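PKS (Streptomyces albus, PDB 4OQJ) probably serves as a ketosynthase-containing polyketide synthase that extends acyl chains by carbon-carbon bond formation in the biosynthesis of the antibiotic oxazolomycin. Local coordinates at residues D84-A90 against F699-W705; P105-F110 against G218-I222; L550-T556 against A597-Y602; A607-W611 against L664-I668. One frame throughout, in Å; residues are numbered along the deposited sequence.

Contact 1: D84-A90 against F699-W705; sequences DADKFDA and FERVRHW
D84 (phi/psi 62/29) opens a type I turn that runs through A85 (-61/-22) and D86 (-83/-8) and closes with K87 N to D84 O at 3.0 Å. The carboxylate of D84 takes hydrogen bonds from R701 NE to OD2 (2.9 Å) and from R701 NH2 to OD1 (3.0 Å). D86, chi1 p, directs OD2 to R703 NH1 at 2.6 Å, accepts H704 N on its O at 3.1 Å, and rests CB 3.5 Å from W705 CE3. K87 (-89/143) sends NZ back to D84 OD1 (2.7 Å) and D86 OD1 (2.9 Å), so the like charges of K87, R701 and R703 share two aspartates in one salt-bridge network. K87 and R703 are a single antiparallel, non-hydrogen-bonded bridge pair, CA to CA 4.6 Å. The FERVRHW sequence resembles the end of the post-acyltransferase linker of modular synthases, which folds back onto the ketosynthase, as it does here. F88 (-163/131) continues the extended path, its N donating to V702 O at 2.9 Å, while its ring packs toward helices 97-102 and 105-121. At D89, the centre of an inverse gamma turn, OD2 receives E700 N at 2.9 Å; OD1 bonds to L92 N. A90 N donates to a water at 3.2 Å, and that water also hydrogen-bonds H704 NE2 at 2.7 Å.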
loop_
_atom_site.group_PDB
_atom_site.type_symbol
_atom_site.label_atom_id
_atom_site.label_comp_id
_atom_site.label_asym_id
_atom_site.label_seq_id
_atom_site.Cartn_x
_atom_site.Cartn_y
_atom_site.Cartn_z
ATOM N N ASP A 84 22.058 19.408 0.900
ATOM C CA ASP A 84 20.933 20.279 0.559
ATOM C C ASP A 84 19.574 19.634 0.790
ATOM O O ASP A 84 18.600 19.978 0.127
ATOM C CB ASP A 84 21.036 20.748 -0.900
ATOM C CG ASP A 84 22.042 21.877 -1.080
ATOM O OD1 ASP A 84 22.341 22.602 -0.106
ATOM O OD2 ASP A 84 22.518 22.047 -2.210
ATOM N N ALA A 85 19.503 18.719 1.752
ATOM C CA ALA A 85 18.223 18.138 2.134
ATOM C C ALA A 85 17.246 19.212 2.646
ATOM O O ALA A 85 16.032 19.021 2.631
ATOM C CB ALA A 85 18.436 17.072 3.180
ATOM N N ASP A 86 17.789 20.338 3.096
ATOM C CA ASP A 86 17.002 21.456 3.607
ATOM C C ASP A 86 16.468 22.395 2.520
ATOM O O ASP A 86 15.685 23.302 2.813
ATOM C CB ASP A 86 17.858 22.269 4.583
ATOM C CG ASP A 86 19.082 22.895 3.910
ATOM O OD1 ASP A 86 19.677 22.257 3.017
ATOM O OD2 ASP A 86 19.442 24.036 4.264
ATOM N N LYS A 87 16.911 22.200 1.279
ATOM C CA LYS A 87 16.560 23.113 0.177
ATOM C C LYS A 87 15.273 22.679 -0.516
ATOM O O LYS A 87 15.015 21.485 -0.662
ATOM C CB LYS A 87 17.697 23.186 -0.842
ATOM C CG LYS A 87 19.068 23.530 -0.237
ATOM C CD LYS A 87 19.062 24.887 0.439
ATOM C CE LYS A 87 20.484 25.353 0.805
ATOM N NZ LYS A 87 21.216 24.350 1.634
ATOM N N PHE A 88 14.460 23.644 -0.938
ATOM C CA PHE A 88 13.173 23.331 -1.572
ATOM C C PHE A 88 12.614 24.526 -2.333
ATOM O O PHE A 88 12.551 25.649 -1.811
ATOM C CB PHE A 88 12.180 22.849 -0.504
ATOM C CG PHE A 88 10.798 22.550 -1.018
ATOM C CD1 PHE A 88 10.573 21.473 -1.859
ATOM C CD2 PHE A 88 9.714 23.323 -0.612
ATOM C CE1 PHE A 88 9.292 21.175 -2.313
ATOM C CE2 PHE A 88 8.420 23.044 -1.056
ATOM C CZ PHE A 88 8.205 21.968 -1.912
ATOM N N ASP A 89 12.203 24.277 -3.577
ATOM C CA ASP A 89 11.700 25.343 -4.448
ATOM C C ASP A 89 10.207 25.539 -4.229
ATOM O O ASP A 89 9.376 25.101 -5.035
ATOM C CB ASP A 89 11.983 25.020 -5.914
ATOM C CG ASP A 89 11.784 26.227 -6.838
ATOM O OD1 ASP A 89 11.065 27.200 -6.485
ATOM O OD2 ASP A 89 12.365 26.198 -7.938
ATOM N N ALA A 90 9.871 26.219 -3.147
ATOM C CA ALA A 90 8.483 26.347 -2.741
ATOM C C ALA A 90 7.670 27.120 -3.773
ATOM O O ALA A 90 6.512 26.794 -4.025
ATOM C CB ALA A 90 8.395 27.022 -1.390
ATOM N N PHE A 699 15.908 23.404 -9.561
ATOM C CA PHE A 699 15.140 23.867 -8.419
ATOM C C PHE A 699 15.891 24.941 -7.662
ATOM O O PHE A 699 17.084 24.809 -7.430
ATOM C CB PHE A 699 14.829 22.706 -7.478
ATOM C CG PHE A 699 14.045 21.604 -8.121
ATOM C CD1 PHE A 699 12.686 21.744 -8.351
ATOM C CD2 PHE A 699 14.672 20.432 -8.500
ATOM C CE1 PHE A 699 11.953 20.711 -8.932
ATOM C CE2 PHE A 699 13.958 19.413 -9.091
ATOM C CZ PHE A 699 12.609 19.545 -9.309
ATOM N N GLU A 700 15.202 26.006 -7.273
ATOM C CA GLU A 700 15.871 27.072 -6.534
ATOM C C GLU A 700 16.310 26.540 -5.179
ATOM O O GLU A 700 15.518 25.914 -4.481
ATOM C CB GLU A 700 14.951 28.288 -6.360
ATOM C CG GLU A 700 15.702 29.544 -5.912
ATOM C CD GLU A 700 14.994 30.829 -6.297
ATOM O OE1 GLU A 700 14.549 30.937 -7.460
ATOM O OE2 GLU A 700 14.896 31.731 -5.436
ATOM N N ARG A 701 17.566 26.767 -4.812
ATOM C CA ARG A 701 18.073 26.269 -3.526
ATOM C C ARG A 701 17.731 27.203 -2.365
ATOM O O ARG A 701 18.618 27.847 -1.799
ATOM C CB ARG A 701 19.592 26.080 -3.566
ATOM C CG ARG A 701 20.094 25.044 -4.548
ATOM C CD ARG A 701 21.622 25.113 -4.672
ATOM N NE ARG A 701 22.308 24.718 -3.439
ATOM C CZ ARG A 701 22.763 25.555 -2.509
ATOM N NH1 ARG A 701 22.627 26.869 -2.643
ATOM N NH2 ARG A 701 23.369 25.073 -1.432
ATOM N N VAL A 702 16.453 27.270 -2.011
ATOM C CA VAL A 702 16.007 28.071 -0.873
ATOM C C VAL A 702 15.911 27.204 0.378
ATOM O O VAL A 702 15.261 26.155 0.382
ATOM C CB VAL A 702 14.632 28.730 -1.159
ATOM C CG1 VAL A 702 14.237 29.683 -0.037
ATOM C CG2 VAL A 702 14.655 29.445 -2.479
ATOM N N ARG A 703 16.562 27.633 1.450
ATOM C CA ARG A 703 16.508 26.896 2.707
ATOM C C ARG A 703 15.185 27.103 3.442
ATOM O O ARG A 703 14.746 28.226 3.652
ATOM C CB ARG A 703 17.666 27.303 3.605
ATOM C CG ARG A 703 17.636 26.649 4.981
ATOM C CD ARG A 703 18.874 27.062 5.762
ATOM N NE ARG A 703 18.842 26.657 7.167
ATOM C CZ ARG A 703 19.280 25.490 7.628
ATOM N NH1 ARG A 703 19.754 24.564 6.799
ATOM N NH2 ARG A 703 19.230 25.238 8.926
ATOM N N HIS A 704 14.545 25.999 3.802
ATOM C CA HIS A 704 13.349 26.012 4.628
ATOM C C HIS A 704 13.592 25.039 5.753
ATOM O O HIS A 704 13.661 23.827 5.526
ATOM C CB HIS A 704 12.098 25.625 3.831
ATOM C CG HIS A 704 11.846 26.501 2.645
ATOM N ND1 HIS A 704 11.169 27.698 2.734
ATOM C CD2 HIS A 704 12.196 26.363 1.346
ATOM C CE1 HIS A 704 11.109 28.260 1.539
ATOM N NE2 HIS A 704 11.726 27.470 0.678
ATOM N N TRP A 705 13.732 25.566 6.963
ATOM C CA TRP A 705 14.137 24.751 8.094
ATOM C C TRP A 705 13.636 25.351 9.401
ATOM O O TRP A 705 13.981 26.471 9.750
ATOM C CB TRP A 705 15.654 24.617 8.115
ATOM C CG TRP A 705 16.139 23.486 8.935
ATOM C CD1 TRP A 705 16.612 23.538 10.217
ATOM C CD2 TRP A 705 16.208 22.117 8.536
ATOM N NE1 TRP A 705 16.969 22.281 10.637
ATOM C CE2 TRP A 705 16.728 21.389 9.621
ATOM C CE3 TRP A 705 15.879 21.433 7.360
ATOM C CZ2 TRP A 705 16.929 20.016 9.568
ATOM C CZ3 TRP A 705 16.076 20.069 7.311
ATOM C CH2 TRP A 705 16.597 19.376 8.406
HETATM O O HOH W 1 11.348 28.673 -1.732
#

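Contact 2: P105-F110 against G218-I222; sequences PQQRQF and GAAHI
Here the first turns of helix 105-121 pack on strand 214-221, an inner strand, between 132-138 and 259-267, of the five-stranded sheet in the N-terminal half of the ketosynthase's thiolase fold. The axes of 105-110 and 218-221 approach to 7.7 Å with their directions at 140°; the nearest CA pair is Q106 and A220, 5.5 Å apart. A220 and, just past the strand, I222 point CB toward the helix, A219 and H221 away; G218 lies on the helix-facing side but has no side chain.

Van der Waals packing comes first. F110, chi1 t, brings its ring against the backbone of G218 and A219, CE1 lying 3.7 Å from both G218 C and A219 N; an ideal CB on G218 would clash, 2.8 Å from F110 CE1. A220 CB sits 3.4 Å from Q106 O and 4.4 Å from F110 CB. I222 (m, t) brings CD1 to 3.5 Å from Q109 CG and 3.9 Å from P105 O.

Polar contact rests on Q106 (chi1 m, chi2 t). Its NE2 is held by D104 OD2 and G139 O, while I222 N donates to Q106 OE1 at 2.9 Å, at an N-H...O angle of 166°.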
loop_
_atom_site.group_PDB
_atom_site.type_symbol
_atom_site.label_atom_id
_atom_site.label_comp_id
_atom_site.label_asym_id
_atom_site.label_seq_id
_atom_site.Cartn_x
_atom_site.Cartn_y
_atom_site.Cartn_z
ATOM N N PRO A 105 11.136 17.593 5.495
ATOM C CA PRO A 105 12.078 17.545 4.370
ATOM C C PRO A 105 11.996 16.254 3.548
ATOM O O PRO A 105 12.261 16.290 2.357
ATOM C CB PRO A 105 13.451 17.637 5.043
ATOM C CG PRO A 105 13.197 18.260 6.363
ATOM C CD PRO A 105 11.812 17.874 6.775
ATOM N N GLN A 106 11.642 15.136 4.161
ATOM C CA GLN A 106 11.503 13.904 3.393
ATOM C C GLN A 106 10.440 14.047 2.297
ATOM O O GLN A 106 10.613 13.524 1.194
ATOM C CB GLN A 106 11.155 12.737 4.315
ATOM C CG GLN A 106 12.220 12.460 5.368
ATOM C CD GLN A 106 11.861 11.282 6.240
ATOM O OE1 GLN A 106 12.575 10.281 6.275
ATOM N NE2 GLN A 106 10.741 11.393 6.946
ATOM N N GLN A 107 9.349 14.752 2.604
ATOM C CA GLN A 107 8.244 14.931 1.654
ATOM C C GLN A 107 8.604 15.975 0.612
ATOM O O GLN A 107 8.242 15.838 -0.551
ATOM C CB GLN A 107 6.948 15.328 2.384
ATOM C CG GLN A 107 6.467 14.234 3.326
ATOM C CD GLN A 107 5.014 14.338 3.739
ATOM O OE1 GLN A 107 4.173 14.894 3.023
ATOM N NE2 GLN A 107 4.701 13.764 4.896
ATOM N N ARG A 108 9.334 17.012 1.021
ATOM C CA ARG A 108 9.825 18.005 0.068
ATOM C C ARG A 108 10.786 17.387 -0.926
ATOM O O ARG A 108 10.682 17.612 -2.133
ATOM C CB ARG A 108 10.525 19.156 0.785
ATOM C CG ARG A 108 9.569 20.116 1.493
ATOM C CD ARG A 108 10.348 21.214 2.135
ATOM N NE ARG A 108 10.501 21.115 3.584
ATOM C CZ ARG A 108 11.568 21.548 4.256
ATOM N NH1 ARG A 108 12.640 22.008 3.615
ATOM N NH2 ARG A 108 11.573 21.515 5.579
ATOM N N GLN A 109 11.732 16.611 -0.418
ATOM C CA GLN A 109 12.704 15.966 -1.289
ATOM C C GLN A 109 12.017 14.933 -2.188
ATOM O O GLN A 109 12.396 14.777 -3.354
ATOM C CB GLN A 109 13.809 15.321 -0.455
ATOM C CG GLN A 109 14.717 16.342 0.203
ATOM C CD GLN A 109 15.616 17.046 -0.786
ATOM O OE1 GLN A 109 16.230 16.410 -1.632
ATOM N NE2 GLN A 109 15.694 18.365 -0.685
ATOM N N PHE A 110 11.004 14.235 -1.677
ATOM C CA PHE A 110 10.321 13.249 -2.517
ATOM C C PHE A 110 9.580 13.959 -3.645
ATOM O O PHE A 110 9.544 13.478 -4.768
ATOM C CB PHE A 110 9.324 12.373 -1.762
ATOM C CG PHE A 110 8.702 11.345 -2.655
ATOM C CD1 PHE A 110 9.440 10.234 -3.061
ATOM C CD2 PHE A 110 7.455 11.543 -3.197
ATOM C CE1 PHE A 110 8.903 9.320 -3.946
ATOM C CE2 PHE A 110 6.903 10.629 -4.084
ATOM C CZ PHE A 110 7.619 9.518 -4.451
ATOM N N GLY A 218 8.548 5.075 -5.109
ATOM C CA GLY A 218 9.739 5.661 -4.532
ATOM C C GLY A 218 9.679 5.803 -3.029
ATOM O O GLY A 218 8.727 5.378 -2.394
ATOM N N ALA A 219 10.709 6.411 -2.460
ATOM C CA ALA A 219 10.818 6.523 -1.026
ATOM C C ALA A 219 11.859 7.561 -0.684
ATOM O O ALA A 219 12.740 7.845 -1.498
ATOM C CB ALA A 219 11.169 5.186 -0.418
ATOM N N ALA A 220 11.750 8.139 0.510
ATOM C CA ALA A 220 12.744 9.103 1.013
ATOM C C ALA A 220 13.044 8.780 2.453
ATOM O O ALA A 220 12.142 8.462 3.204
ATOM C CB ALA A 220 12.231 10.520 0.913
ATOM N N HIS A 221 14.303 8.871 2.842
ATOM C CA HIS A 221 14.681 8.738 4.251
ATOM C C HIS A 221 15.699 9.816 4.564
ATOM O O HIS A 221 16.806 9.818 4.013
ATOM C CB HIS A 221 15.275 7.373 4.573
ATOM C CG HIS A 221 15.874 7.292 5.940
ATOM N ND1 HIS A 221 17.232 7.386 6.168
ATOM C CD2 HIS A 221 15.299 7.149 7.158
ATOM C CE1 HIS A 221 17.465 7.297 7.467
ATOM N NE2 HIS A 221 16.310 7.150 8.089
ATOM N N ILE A 222 15.317 10.753 5.417
ATOM C CA ILE A 222 16.221 11.844 5.786
ATOM C C ILE A 222 16.107 12.115 7.261
ATOM O O ILE A 222 15.035 12.486 7.749
ATOM C CB ILE A 222 15.919 13.143 5.032
ATOM C CG1 ILE A 222 15.932 12.910 3.527
ATOM C CG2 ILE A 222 16.961 14.196 5.399
ATOM C CD1 ILE A 222 15.372 14.054 2.739
#

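Contact 3: L550-T556 against A597-Y602; sequences LVTGGGT and AFAVQY
L550, Q601 and A597 bury the largest areas where the loop after strand 547-549 runs along helix 594-610. Q601 (chi1 m, chi2 t, chi3 96°) leaves the helix toward the loop and sets its amide against the backbone of V551: V551 N donates to Q601 OE1 at 2.8 Å, and Q601 NE2 donates to V551 O, also at 2.8 Å. The same NE2 reaches A597 O at 3.2 Å, one turn back. L550, chi1 t, lays CD1 3.8 Å from Q601 CB and 4.1 Å from F598 CD1; CA of L550 and Q601 are 6.2 Å apart. A597 CB lies 3.3 Å from G553 O, and at the far end G555 CA comes within 4.3 Å of A597 CA. G553 (phi/psi 141/159) adopts angles that call for glycine, but G553 and G554 are poorly ordered. Sequence and layout resemble the start of an acyltransferase domain, consistent with a degenerate remnant. Chemically, one side-chain amide satisfies both N and O of V551, standing in for a strand neighbour, whereas A597 CB meets the G553 carbonyl in plain van der Waals contact.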
loop_
_atom_site.group_PDB
_atom_site.type_symbol
_atom_site.label_atom_id
_atom_site.label_comp_id
_atom_site.label_asym_id
_atom_site.label_seq_id
_atom_site.Cartn_x
_atom_site.Cartn_y
_atom_site.Cartn_z
ATOM N N LEU A 550 -1.200 40.611 -40.599
ATOM C CA LEU A 550 -1.301 40.283 -42.006
ATOM C C LEU A 550 -1.065 41.562 -42.784
ATOM O O LEU A 550 -1.920 42.455 -42.815
ATOM C CB LEU A 550 -2.662 39.672 -42.330
ATOM C CG LEU A 550 -2.825 39.149 -43.756
ATOM C CD1 LEU A 550 -3.742 37.948 -43.755
ATOM C CD2 LEU A 550 -3.375 40.241 -44.663
ATOM N N VAL A 551 0.114 41.654 -43.392
ATOM C CA VAL A 551 0.552 42.898 -44.018
ATOM C C VAL A 551 0.313 42.898 -45.506
ATOM O O VAL A 551 0.035 41.862 -46.102
ATOM C CB VAL A 551 2.058 43.162 -43.785
ATOM C CG1 VAL A 551 2.331 43.422 -42.315
ATOM C CG2 VAL A 551 2.908 41.991 -44.300
ATOM N N THR A 552 0.416 44.079 -46.103
ATOM C CA THR A 552 0.601 44.178 -47.538
ATOM C C THR A 552 2.078 43.944 -47.812
ATOM O O THR A 552 2.900 43.907 -46.891
ATOM C CB THR A 552 0.183 45.543 -48.105
ATOM O OG1 THR A 552 0.754 46.580 -47.298
ATOM C CG2 THR A 552 -1.332 45.680 -48.127
ATOM N N GLY A 553 2.414 43.803 -49.083
ATOM C CA GLY A 553 3.765 43.470 -49.473
ATOM C C GLY A 553 3.656 42.501 -50.615
ATOM O O GLY A 553 2.615 41.875 -50.795
ATOM N N GLY A 554 4.717 42.387 -51.399
ATOM C CA GLY A 554 4.713 41.476 -52.520
ATOM C C GLY A 554 4.582 40.039 -52.054
ATOM O O GLY A 554 4.786 39.716 -50.871
ATOM N N GLY A 555 4.230 39.172 -52.996
ATOM C CA GLY A 555 4.230 37.746 -52.747
ATOM C C GLY A 555 5.629 37.270 -52.408
ATOM O O GLY A 555 6.612 37.998 -52.551
ATOM N N THR A 556 5.715 36.030 -51.953
ATOM C CA THR A 556 6.982 35.440 -51.561
ATOM C C THR A 556 7.033 34.011 -52.101
ATOM O O THR A 556 6.853 33.063 -51.334
ATOM C CB THR A 556 7.118 35.448 -50.043
ATOM O OG1 THR A 556 6.028 34.697 -49.466
ATOM C CG2 THR A 556 7.102 36.898 -49.524
ATOM N N ALA A 597 0.130 37.091 -51.743
ATOM C CA ALA A 597 0.623 37.493 -50.432
ATOM C C ALA A 597 -0.440 37.235 -49.374
ATOM O O ALA A 597 -0.128 36.771 -48.282
ATOM C CB ALA A 597 1.030 38.963 -50.433
ATOM N N PHE A 598 -1.698 37.526 -49.696
ATOM C CA PHE A 598 -2.787 37.221 -48.778
ATOM C C PHE A 598 -2.842 35.723 -48.473
ATOM O O PHE A 598 -2.813 35.323 -47.311
ATOM C CB PHE A 598 -4.136 37.668 -49.344
ATOM C CG PHE A 598 -5.296 37.236 -48.504
ATOM C CD1 PHE A 598 -5.667 37.961 -47.380
ATOM C CD2 PHE A 598 -5.997 36.089 -48.812
ATOM C CE1 PHE A 598 -6.720 37.549 -46.591
ATOM C CE2 PHE A 598 -7.051 35.677 -48.025
ATOM C CZ PHE A 598 -7.411 36.409 -46.913
ATOM N N ALA A 599 -2.924 34.907 -49.523
ATOM C CA ALA A 599 -3.065 33.454 -49.384
ATOM C C ALA A 599 -2.014 32.842 -48.454
ATOM O O ALA A 599 -2.359 32.108 -47.536
ATOM C CB ALA A 599 -2.997 32.790 -50.744
ATOM N N VAL A 600 -0.745 33.147 -48.690
ATOM C CA VAL A 600 0.330 32.620 -47.857
ATOM C C VAL A 600 0.149 33.027 -46.399
ATOM O O VAL A 600 0.328 32.215 -45.500
ATOM C CB VAL A 600 1.704 33.099 -48.337
ATOM C CG1 VAL A 600 2.821 32.552 -47.434
ATOM C CG2 VAL A 600 1.936 32.651 -49.760
ATOM N N GLN A 601 -0.220 34.284 -46.165
ATOM C CA GLN A 601 -0.375 34.773 -44.803
ATOM C C GLN A 601 -1.610 34.169 -44.137
ATOM O O GLN A 601 -1.552 33.802 -42.969
ATOM C CB GLN A 601 -0.454 36.304 -44.782
ATOM C CG GLN A 601 0.884 36.986 -45.048
ATOM C CD GLN A 601 0.801 38.507 -45.004
ATOM O OE1 GLN A 601 1.080 39.125 -43.980
ATOM N NE2 GLN A 601 0.439 39.108 -46.121
ATOM N N TYR A 602 -2.714 34.069 -44.881
ATOM C CA TYR A 602 -3.943 33.490 -44.357
ATOM C C TYR A 602 -3.723 32.032 -43.980
ATOM O O TYR A 602 -4.114 31.591 -42.896
ATOM C CB TYR A 602 -5.092 33.599 -45.378
ATOM C CG TYR A 602 -6.380 32.968 -44.889
ATOM C CD1 TYR A 602 -7.252 33.669 -44.066
ATOM C CD2 TYR A 602 -6.723 31.673 -45.243
ATOM C CE1 TYR A 602 -8.430 33.096 -43.610
ATOM C CE2 TYR A 602 -7.900 31.095 -44.800
ATOM C CZ TYR A 602 -8.747 31.809 -43.976
ATOM O OH TYR A 602 -9.922 31.236 -43.527
#

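Contact 4: A607-W611 against L664-I668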
loop_
_atom_site.group_PDB
_atom_site.type_symbol
_atom_site.label_atom_id
_atom_site.label_comp_id
_atom_site.label_asym_id
_atom_site.label_seq_id
_atom_site.Cartn_x
_atom_site.Cartn_y
_atom_site.Cartn_z
ATOM N N ALA A 607 -2.875 27.782 -39.889
ATOM C CA ALA A 607 -2.055 26.686 -39.393
ATOM C C ALA A 607 -1.709 26.951 -37.926
ATOM O O ALA A 607 -1.754 26.044 -37.101
ATOM C CB ALA A 607 -0.798 26.522 -40.231
ATOM N N LEU A 608 -1.395 28.201 -37.603
ATOM C CA LEU A 608 -1.109 28.574 -36.224
ATOM C C LEU A 608 -2.316 28.305 -35.348
ATOM O O LEU A 608 -2.169 27.818 -34.228
ATOM C CB LEU A 608 -0.723 30.047 -36.108
ATOM C CG LEU A 608 0.610 30.474 -36.728
ATOM C CD1 LEU A 608 0.706 31.993 -36.706
ATOM C CD2 LEU A 608 1.786 29.848 -35.993
ATOM N N ALA A 609 -3.505 28.641 -35.859
ATOM C CA ALA A 609 -4.745 28.465 -35.101
ATOM C C ALA A 609 -4.973 26.991 -34.805
ATOM O O ALA A 609 -5.299 26.620 -33.672
ATOM C CB ALA A 609 -5.930 29.044 -35.854
ATOM N N GLY A 610 -4.781 26.159 -35.828
ATOM C CA GLY A 610 -4.875 24.713 -35.685
ATOM C C GLY A 610 -3.891 24.134 -34.673
ATOM O O GLY A 610 -4.106 23.047 -34.134
ATOM N N TRP A 611 -2.807 24.855 -34.413
ATOM C CA TRP A 611 -1.814 24.432 -33.426
ATOM C C TRP A 611 -2.076 25.078 -32.071
ATOM O O TRP A 611 -1.249 24.995 -31.154
ATOM C CB TRP A 611 -0.409 24.769 -33.924
ATOM C CG TRP A 611 0.031 23.906 -35.061
ATOM C CD1 TRP A 611 -0.309 22.602 -35.286
ATOM C CD2 TRP A 611 0.878 24.289 -36.141
ATOM N NE1 TRP A 611 0.282 22.151 -36.441
ATOM C CE2 TRP A 611 1.022 23.168 -36.984
ATOM C CE3 TRP A 611 1.530 25.479 -36.486
ATOM C CZ2 TRP A 611 1.786 23.198 -38.148
ATOM C CZ3 TRP A 611 2.291 25.506 -37.637
ATOM C CH2 TRP A 611 2.416 24.369 -38.452
ATOM N N LEU A 664 8.465 29.613 -40.197
ATOM C CA LEU A 664 7.260 29.237 -39.476
ATOM C C LEU A 664 7.567 28.842 -38.033
ATOM O O LEU A 664 6.848 29.214 -37.117
ATOM C CB LEU A 664 6.564 28.088 -40.184
ATOM C CG LEU A 664 5.244 27.627 -39.573
ATOM C CD1 LEU A 664 4.293 28.803 -39.398
ATOM C CD2 LEU A 664 4.618 26.585 -40.462
ATOM N N LEU A 665 8.644 28.091 -37.831
ATOM C CA LEU A 665 9.022 27.667 -36.480
ATOM C C LEU A 665 9.463 28.857 -35.618
ATOM O O LEU A 665 9.184 28.909 -34.433
ATOM C CB LEU A 665 10.139 26.622 -36.543
ATOM C CG LEU A 665 9.797 25.253 -37.137
ATOM C CD1 LEU A 665 11.056 24.399 -37.233
ATOM C CD2 LEU A 665 8.740 24.552 -36.318
ATOM N N GLY A 666 10.155 29.814 -36.228
ATOM C CA GLY A 666 10.548 31.034 -35.544
ATOM C C GLY A 666 9.355 31.872 -35.131
ATOM O O GLY A 666 9.367 32.521 -34.078
ATOM N N LEU A 667 8.328 31.858 -35.975
ATOM C CA LEU A 667 7.061 32.526 -35.702
ATOM C C LEU A 667 6.384 31.924 -34.471
ATOM O O LEU A 667 5.992 32.640 -33.544
ATOM C CB LEU A 667 6.158 32.410 -36.931
ATOM C CG LEU A 667 4.760 33.008 -36.919
ATOM C CD1 LEU A 667 4.768 34.436 -36.432
ATOM C CD2 LEU A 667 4.200 32.941 -38.333
ATOM N N ILE A 668 6.244 30.601 -34.472
ATOM C CA ILE A 668 5.656 29.892 -33.338
ATOM C C ILE A 668 6.442 30.197 -32.073
ATOM O O ILE A 668 5.867 30.454 -31.016
ATOM C CB ILE A 668 5.640 28.374 -33.566
ATOM C CG1 ILE A 668 4.717 28.037 -34.735
ATOM C CG2 ILE A 668 5.193 27.639 -32.305
ATOM C CD1 ILE A 668 4.788 26.587 -35.165
#
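Two helices, 594-610 and 660-673, meet here through side chains alone: no hydrogen bond crosses between 607-611 and 664-668, and the nearest CA pair, L608 and I668, is 7.5 Å apart, leaving room for leucine-sized groups. The bump from the first helix is L608 (m, t), which enters a shallow hollow lined by L664, L667 and I668, positions i, i+3 and i+4 of the facing helix. Its CD1 lies 4.0 Å from L667 CD2, and its CD2 lies 3.7 Å from I668 CG1 and 4.4 Å from L664 CD1. One turn later W611 is a second bump. Between these two projections of 607-611 the ends of L664 and I668 wedge in return. L664 splits its methyls, CD1 facing L608 and CD2 lying 3.7 Å from W611 CH2, near the plane of the ring at its edge; I668 carries CG1 to L608 and CD1 to within 3.7 Å of W611 CZ3. The six-membered part of the indole thus closes one flank of the cleft. Beyond the pair, F683 of helix 680-684 meets the W611 ring edge-to-face and also touches I668, while T604, a turn before L608, packs on L664 and L667. With 220 Å² buried and every cross-contact between carbon atoms, cohesion comes from hydrophobic burial and shape fit, without the directional constraint of polar bonds.

From the N terminus, contact 1 opens first, at 84-90, and closes last, at 699-705, so the other three lie within its 608-residue span. Contact 2 opens at 105-110 and closes at 218-222, joining a helix to the ketosynthase sheet before contact 3 begins. Contacts 3 and 4 follow in series, centres 16 Å apart, in the distant lobe, where they join helix 594-610 to the loop 550-556 and to helix 660-673. None of the loops cross. Contacts 1 and 2 touch: H704 O lies 2.8 Å from R108 NH1, a probable hydrogen bond that ties the returning C-terminal segment to helix 105-121. Contact 3 remains about 52 Å from contact 1, centre to centre.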